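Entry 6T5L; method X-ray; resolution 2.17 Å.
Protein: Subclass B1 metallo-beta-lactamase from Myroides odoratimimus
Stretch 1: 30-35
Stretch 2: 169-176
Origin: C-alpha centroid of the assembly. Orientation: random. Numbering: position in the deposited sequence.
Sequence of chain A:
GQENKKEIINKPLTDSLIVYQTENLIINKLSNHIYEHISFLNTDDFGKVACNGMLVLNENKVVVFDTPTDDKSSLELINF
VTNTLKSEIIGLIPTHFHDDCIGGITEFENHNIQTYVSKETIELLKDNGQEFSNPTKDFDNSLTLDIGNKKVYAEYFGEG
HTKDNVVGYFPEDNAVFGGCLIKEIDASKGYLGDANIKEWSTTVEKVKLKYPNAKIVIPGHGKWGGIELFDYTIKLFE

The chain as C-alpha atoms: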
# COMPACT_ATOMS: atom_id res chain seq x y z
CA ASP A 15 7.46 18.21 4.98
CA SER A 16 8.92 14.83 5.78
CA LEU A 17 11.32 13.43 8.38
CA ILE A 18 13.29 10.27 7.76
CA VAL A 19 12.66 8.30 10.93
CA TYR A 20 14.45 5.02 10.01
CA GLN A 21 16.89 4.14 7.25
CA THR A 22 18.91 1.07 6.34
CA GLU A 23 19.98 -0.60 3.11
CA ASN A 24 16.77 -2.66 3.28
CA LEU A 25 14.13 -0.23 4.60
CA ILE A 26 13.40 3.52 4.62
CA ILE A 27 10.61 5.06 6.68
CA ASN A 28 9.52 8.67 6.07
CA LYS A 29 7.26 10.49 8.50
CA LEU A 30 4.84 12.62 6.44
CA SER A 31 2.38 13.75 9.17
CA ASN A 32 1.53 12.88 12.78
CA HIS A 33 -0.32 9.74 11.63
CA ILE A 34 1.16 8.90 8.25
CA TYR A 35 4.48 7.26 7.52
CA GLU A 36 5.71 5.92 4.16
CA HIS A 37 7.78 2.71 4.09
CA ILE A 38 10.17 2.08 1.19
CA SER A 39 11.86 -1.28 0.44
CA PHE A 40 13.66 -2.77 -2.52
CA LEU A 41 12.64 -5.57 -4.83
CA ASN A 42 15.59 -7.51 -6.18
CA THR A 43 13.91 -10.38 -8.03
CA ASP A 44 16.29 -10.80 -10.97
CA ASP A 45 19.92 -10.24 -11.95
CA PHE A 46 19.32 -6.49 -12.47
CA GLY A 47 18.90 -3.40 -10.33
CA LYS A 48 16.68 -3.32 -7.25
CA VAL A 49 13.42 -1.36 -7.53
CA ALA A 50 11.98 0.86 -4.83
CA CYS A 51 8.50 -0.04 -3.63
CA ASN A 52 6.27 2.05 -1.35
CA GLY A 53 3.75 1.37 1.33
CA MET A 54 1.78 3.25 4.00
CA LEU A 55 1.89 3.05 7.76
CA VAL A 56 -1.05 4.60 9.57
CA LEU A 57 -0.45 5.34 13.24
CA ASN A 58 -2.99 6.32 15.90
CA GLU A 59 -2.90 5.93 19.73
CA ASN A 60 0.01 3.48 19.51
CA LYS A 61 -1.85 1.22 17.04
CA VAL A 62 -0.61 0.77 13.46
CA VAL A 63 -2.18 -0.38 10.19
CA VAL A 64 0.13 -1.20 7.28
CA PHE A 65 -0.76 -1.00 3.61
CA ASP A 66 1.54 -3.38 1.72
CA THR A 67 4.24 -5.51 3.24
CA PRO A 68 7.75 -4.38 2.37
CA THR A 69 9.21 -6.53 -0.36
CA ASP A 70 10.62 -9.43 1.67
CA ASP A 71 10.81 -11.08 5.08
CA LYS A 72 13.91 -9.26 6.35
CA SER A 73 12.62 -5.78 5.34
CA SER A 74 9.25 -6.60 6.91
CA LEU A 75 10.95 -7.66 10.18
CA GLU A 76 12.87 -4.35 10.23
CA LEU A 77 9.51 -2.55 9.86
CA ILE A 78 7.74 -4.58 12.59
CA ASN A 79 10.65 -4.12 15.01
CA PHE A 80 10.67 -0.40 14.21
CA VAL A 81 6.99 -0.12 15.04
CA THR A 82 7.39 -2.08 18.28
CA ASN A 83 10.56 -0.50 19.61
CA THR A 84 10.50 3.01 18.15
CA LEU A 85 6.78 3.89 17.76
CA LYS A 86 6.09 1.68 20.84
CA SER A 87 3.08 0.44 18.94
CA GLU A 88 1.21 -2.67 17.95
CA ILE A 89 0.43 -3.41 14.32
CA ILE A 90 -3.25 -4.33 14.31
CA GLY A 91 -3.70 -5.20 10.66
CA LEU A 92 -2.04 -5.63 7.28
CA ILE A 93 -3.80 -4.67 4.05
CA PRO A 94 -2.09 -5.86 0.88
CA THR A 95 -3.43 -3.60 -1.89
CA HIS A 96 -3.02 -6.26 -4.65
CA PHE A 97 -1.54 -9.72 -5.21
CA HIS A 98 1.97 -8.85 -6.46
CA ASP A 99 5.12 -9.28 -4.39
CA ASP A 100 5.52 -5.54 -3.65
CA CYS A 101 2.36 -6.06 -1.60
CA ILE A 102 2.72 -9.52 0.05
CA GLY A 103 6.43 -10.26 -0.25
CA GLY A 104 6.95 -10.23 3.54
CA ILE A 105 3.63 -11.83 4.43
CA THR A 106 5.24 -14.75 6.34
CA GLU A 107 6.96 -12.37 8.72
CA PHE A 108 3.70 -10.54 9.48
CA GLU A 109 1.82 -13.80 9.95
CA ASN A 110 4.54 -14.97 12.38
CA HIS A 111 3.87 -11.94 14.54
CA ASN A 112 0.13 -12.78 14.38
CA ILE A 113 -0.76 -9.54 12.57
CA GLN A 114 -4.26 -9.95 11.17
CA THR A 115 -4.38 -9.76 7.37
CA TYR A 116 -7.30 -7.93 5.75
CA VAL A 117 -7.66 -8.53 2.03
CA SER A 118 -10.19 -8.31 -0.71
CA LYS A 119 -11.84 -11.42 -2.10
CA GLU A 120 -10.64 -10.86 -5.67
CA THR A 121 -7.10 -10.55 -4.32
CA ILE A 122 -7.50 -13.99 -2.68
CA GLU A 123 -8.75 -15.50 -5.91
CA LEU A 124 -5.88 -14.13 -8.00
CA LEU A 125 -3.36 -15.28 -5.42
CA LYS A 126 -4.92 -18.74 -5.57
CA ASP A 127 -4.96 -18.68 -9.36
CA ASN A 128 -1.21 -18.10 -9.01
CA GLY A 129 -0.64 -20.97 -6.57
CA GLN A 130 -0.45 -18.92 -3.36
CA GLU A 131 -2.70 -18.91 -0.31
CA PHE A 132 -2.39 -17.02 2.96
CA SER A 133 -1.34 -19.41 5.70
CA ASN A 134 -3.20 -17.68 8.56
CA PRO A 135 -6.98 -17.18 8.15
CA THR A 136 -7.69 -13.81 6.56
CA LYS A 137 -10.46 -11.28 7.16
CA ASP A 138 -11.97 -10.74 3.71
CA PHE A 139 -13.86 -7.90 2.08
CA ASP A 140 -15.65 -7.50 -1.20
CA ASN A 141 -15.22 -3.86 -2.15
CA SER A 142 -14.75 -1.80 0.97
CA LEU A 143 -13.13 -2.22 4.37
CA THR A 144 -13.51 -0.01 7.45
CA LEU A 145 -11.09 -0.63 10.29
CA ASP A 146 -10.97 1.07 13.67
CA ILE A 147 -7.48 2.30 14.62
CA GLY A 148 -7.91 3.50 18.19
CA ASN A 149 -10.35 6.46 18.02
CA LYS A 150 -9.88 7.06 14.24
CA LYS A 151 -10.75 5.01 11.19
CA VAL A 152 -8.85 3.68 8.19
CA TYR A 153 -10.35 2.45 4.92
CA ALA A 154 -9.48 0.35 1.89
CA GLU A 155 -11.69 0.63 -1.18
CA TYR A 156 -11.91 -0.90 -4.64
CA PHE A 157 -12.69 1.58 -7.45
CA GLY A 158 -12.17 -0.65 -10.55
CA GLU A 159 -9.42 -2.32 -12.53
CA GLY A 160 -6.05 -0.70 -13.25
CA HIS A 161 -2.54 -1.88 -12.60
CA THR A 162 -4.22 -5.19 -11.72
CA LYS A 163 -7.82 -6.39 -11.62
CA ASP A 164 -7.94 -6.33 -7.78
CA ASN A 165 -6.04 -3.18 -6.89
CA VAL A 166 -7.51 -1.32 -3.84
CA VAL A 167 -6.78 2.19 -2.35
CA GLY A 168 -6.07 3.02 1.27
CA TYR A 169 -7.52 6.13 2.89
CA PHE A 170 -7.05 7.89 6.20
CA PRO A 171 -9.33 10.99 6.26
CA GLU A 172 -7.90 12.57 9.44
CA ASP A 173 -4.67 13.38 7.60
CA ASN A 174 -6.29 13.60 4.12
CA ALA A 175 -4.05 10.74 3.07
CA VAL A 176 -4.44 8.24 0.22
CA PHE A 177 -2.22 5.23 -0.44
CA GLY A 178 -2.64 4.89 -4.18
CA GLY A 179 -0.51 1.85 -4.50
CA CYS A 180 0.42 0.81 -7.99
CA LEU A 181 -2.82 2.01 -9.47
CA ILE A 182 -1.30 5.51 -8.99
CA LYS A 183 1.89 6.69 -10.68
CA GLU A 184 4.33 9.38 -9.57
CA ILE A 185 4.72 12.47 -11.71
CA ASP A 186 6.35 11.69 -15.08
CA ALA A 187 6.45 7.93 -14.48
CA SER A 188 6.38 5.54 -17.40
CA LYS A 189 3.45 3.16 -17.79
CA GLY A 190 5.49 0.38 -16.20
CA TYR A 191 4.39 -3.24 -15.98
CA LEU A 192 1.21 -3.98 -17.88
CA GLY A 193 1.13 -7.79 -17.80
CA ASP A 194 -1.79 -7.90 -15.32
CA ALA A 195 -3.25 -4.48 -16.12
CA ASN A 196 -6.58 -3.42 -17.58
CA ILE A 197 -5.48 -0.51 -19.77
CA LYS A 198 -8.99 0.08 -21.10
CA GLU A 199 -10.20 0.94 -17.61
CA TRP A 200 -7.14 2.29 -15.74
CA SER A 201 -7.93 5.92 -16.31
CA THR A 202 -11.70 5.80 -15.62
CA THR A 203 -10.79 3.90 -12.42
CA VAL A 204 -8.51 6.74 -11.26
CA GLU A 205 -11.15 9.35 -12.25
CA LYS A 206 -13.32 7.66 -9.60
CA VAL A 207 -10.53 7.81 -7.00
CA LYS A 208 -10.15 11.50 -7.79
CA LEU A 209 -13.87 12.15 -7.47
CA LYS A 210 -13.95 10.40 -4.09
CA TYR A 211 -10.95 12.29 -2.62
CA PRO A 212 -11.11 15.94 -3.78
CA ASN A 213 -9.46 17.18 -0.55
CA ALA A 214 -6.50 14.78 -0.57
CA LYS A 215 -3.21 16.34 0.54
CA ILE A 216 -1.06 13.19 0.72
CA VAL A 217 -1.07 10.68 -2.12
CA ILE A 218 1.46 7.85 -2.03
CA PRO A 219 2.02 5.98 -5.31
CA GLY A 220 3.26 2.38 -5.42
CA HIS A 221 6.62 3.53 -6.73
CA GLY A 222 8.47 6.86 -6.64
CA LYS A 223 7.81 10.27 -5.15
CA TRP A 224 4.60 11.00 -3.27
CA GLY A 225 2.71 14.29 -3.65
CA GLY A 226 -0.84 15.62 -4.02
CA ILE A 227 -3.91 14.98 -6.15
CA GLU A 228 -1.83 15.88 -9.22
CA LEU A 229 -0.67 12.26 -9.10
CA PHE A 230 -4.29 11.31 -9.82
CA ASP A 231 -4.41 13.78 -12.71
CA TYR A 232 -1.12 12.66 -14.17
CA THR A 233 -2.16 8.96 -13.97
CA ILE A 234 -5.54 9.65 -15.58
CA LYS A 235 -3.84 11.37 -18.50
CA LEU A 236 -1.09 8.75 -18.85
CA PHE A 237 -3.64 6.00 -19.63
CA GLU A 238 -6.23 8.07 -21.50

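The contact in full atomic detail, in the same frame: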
# COMPACT_ATOMS: atom_id res chain seq x y z
N LEU A 30 5.46 11.55 7.24
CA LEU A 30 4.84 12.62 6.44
C LEU A 30 3.88 13.50 7.23
O LEU A 30 3.67 14.66 6.86
CB LEU A 30 4.05 12.00 5.25
CG LEU A 30 4.79 10.98 4.38
CD1 LEU A 30 3.97 10.65 3.14
CD2 LEU A 30 6.16 11.58 4.04
N SER A 31 3.26 12.98 8.28
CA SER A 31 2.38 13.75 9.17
C SER A 31 2.48 13.10 10.56
O SER A 31 3.25 12.15 10.76
CB SER A 31 0.92 13.72 8.70
OG SER A 31 0.37 12.35 8.92
N ASN A 32 1.58 13.50 11.46
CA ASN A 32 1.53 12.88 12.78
C ASN A 32 1.01 11.44 12.70
O ASN A 32 1.39 10.62 13.53
CB ASN A 32 0.69 13.75 13.73
CG ASN A 32 1.34 15.15 13.97
OD1 ASN A 32 2.57 15.27 14.03
ND2 ASN A 32 0.51 16.18 14.11
N HIS A 33 0.20 11.09 11.71
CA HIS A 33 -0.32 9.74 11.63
C HIS A 33 0.18 8.93 10.45
O HIS A 33 -0.17 7.75 10.33
CB HIS A 33 -1.85 9.77 11.54
CG HIS A 33 -2.49 10.55 12.64
ND1 HIS A 33 -2.52 10.13 13.94
CD2 HIS A 33 -3.10 11.76 12.62
CE1 HIS A 33 -3.12 11.04 14.69
NE2 HIS A 33 -3.49 12.03 13.91
N ILE A 34 0.95 9.53 9.54
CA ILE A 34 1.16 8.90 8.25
C ILE A 34 2.64 8.81 7.98
O ILE A 34 3.30 9.82 7.80
CB ILE A 34 0.46 9.67 7.11
CG1 ILE A 34 -1.04 9.57 7.21
CG2 ILE A 34 1.00 9.17 5.75
CD1 ILE A 34 -1.61 8.24 6.99
N TYR A 35 3.11 7.60 7.81
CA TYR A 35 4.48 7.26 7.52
C TYR A 35 4.45 6.46 6.21
O TYR A 35 3.48 5.76 5.93
CB TYR A 35 5.06 6.39 8.66
CG TYR A 35 5.19 7.06 10.04
CD1 TYR A 35 4.09 7.28 10.82
CD2 TYR A 35 6.43 7.37 10.57
CE1 TYR A 35 4.18 7.87 12.04
CE2 TYR A 35 6.55 7.98 11.84
CZ TYR A 35 5.42 8.22 12.56
OH TYR A 35 5.47 8.79 13.82
N TYR A 169 -7.09 4.79 2.54
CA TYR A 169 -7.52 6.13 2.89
C TYR A 169 -7.57 6.33 4.39
O TYR A 169 -8.22 5.55 5.11
CB TYR A 169 -8.91 6.38 2.31
CG TYR A 169 -9.43 7.77 2.49
CD1 TYR A 169 -8.65 8.86 2.19
CD2 TYR A 169 -10.71 7.99 2.96
CE1 TYR A 169 -9.15 10.18 2.32
CE2 TYR A 169 -11.22 9.28 3.09
CZ TYR A 169 -10.43 10.37 2.79
OH TYR A 169 -10.90 11.65 2.92
N PHE A 170 -6.92 7.40 4.83
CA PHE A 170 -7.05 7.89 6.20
C PHE A 170 -7.53 9.35 6.19
O PHE A 170 -6.70 10.26 6.00
CB PHE A 170 -5.69 7.76 6.88
CG PHE A 170 -5.70 8.01 8.38
CD1 PHE A 170 -6.41 7.19 9.25
CD2 PHE A 170 -5.00 9.10 8.91
CE1 PHE A 170 -6.40 7.45 10.64
CE2 PHE A 170 -4.97 9.36 10.30
CZ PHE A 170 -5.66 8.54 11.16
N PRO A 171 -8.84 9.61 6.41
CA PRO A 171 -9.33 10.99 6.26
C PRO A 171 -8.78 12.00 7.25
O PRO A 171 -8.76 13.19 6.91
CB PRO A 171 -10.87 10.86 6.42
CG PRO A 171 -11.10 9.48 7.08
CD PRO A 171 -9.94 8.65 6.60
N GLU A 172 -8.39 11.60 8.45
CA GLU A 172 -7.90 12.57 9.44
C GLU A 172 -6.68 13.33 8.93
O GLU A 172 -6.54 14.53 9.18
CB GLU A 172 -7.59 11.84 10.76
CG GLU A 172 -7.26 12.75 11.92
CD GLU A 172 -8.41 13.67 12.25
OE1 GLU A 172 -9.54 13.18 12.48
OE2 GLU A 172 -8.17 14.89 12.22
N ASP A 173 -5.81 12.68 8.18
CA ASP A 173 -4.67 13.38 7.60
C ASP A 173 -4.82 13.55 6.10
O ASP A 173 -3.81 13.65 5.40
CB ASP A 173 -3.36 12.63 7.90
CG ASP A 173 -2.82 12.88 9.29
OD1 ASP A 173 -3.48 13.63 10.03
OD2 ASP A 173 -1.71 12.38 9.61
N ASN A 174 -6.03 13.40 5.57
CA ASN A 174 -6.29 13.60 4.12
C ASN A 174 -5.33 12.79 3.24
O ASN A 174 -4.74 13.29 2.27
CB ASN A 174 -6.22 15.08 3.75
CG ASN A 174 -7.20 15.95 4.53
OD1 ASN A 174 -6.82 16.65 5.43
ND2 ASN A 174 -8.45 15.92 4.15
N ALA A 175 -5.14 11.53 3.61
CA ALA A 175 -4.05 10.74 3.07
C ALA A 175 -4.58 9.55 2.28
O ALA A 175 -5.44 8.80 2.76
CB ALA A 175 -3.15 10.27 4.21
N VAL A 176 -4.02 9.34 1.09
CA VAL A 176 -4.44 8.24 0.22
C VAL A 176 -3.21 7.42 -0.12
O VAL A 176 -2.22 7.98 -0.60
CB VAL A 176 -5.11 8.77 -1.05
CG1 VAL A 176 -5.57 7.60 -1.94
CG2 VAL A 176 -6.31 9.70 -0.73

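Two turns meet here, and Asp 173 is the residue on which the contact centers. Its CA-to-CB bond points toward the other stretch, and with chi1 at -80° (m) and chi2 near 0° the carboxylate reaches the backbone between Ser 31 and Ile 34. The one hydrogen bond across the contact runs from His 33 N to Asp 173 OD2, at 3.1 Å. An aspartate suits this place because its short side chain carries acceptors right up to an amide in a turn. Ser 31, in the p rotamer, folds its hydroxyl over the same turn, where Ser 31 OG accepts a hydrogen bond from His 33 N at 3.1 Å; that amide is thus shared between two acceptors. Serine's short side chain keeps the hydroxyl close to the turn's own amides. The modeled separation of 2.2 Å between Ser 31 OG and Asp 173 OD2 is a clash, so the positions of both oxygens, and the bonds that rely on them, are less certain.

His 33 adopts m, with chi2 at -71°, which lays its imidazole alongside the second stretch. Asp 173 OD1 lies at the ring's edge, 3.2 Å from His 33 CD2, while the edge of the Phe 170 ring is directed toward the imidazole face in an offset arrangement, with centroids 5.5 Å apart and planes at 62°. Imidazole suits the place because its polarized edge C-H tolerates a carboxylate oxygen, its face accepts the phenyl edge, and ND1 is hydrogen-bonded elsewhere in the structure.

The buried part of the contact is mainly apolar. Ile 34 is m at both chi angles; its CD1 lies 4.0 Å from Phe 170 CD2, and its CG1 lies 3.7 Å from Ala 175 CB. Phe 170 is t, which brings its large, flat apolar ring beside both His 33 and Ile 34. The CA-to-CB bonds of Phe 170 and Ala 175, residues paired by reciprocal backbone hydrogen bonds, both point toward the first stretch. The small methyl of Ala 175 lets isoleucine pack closely.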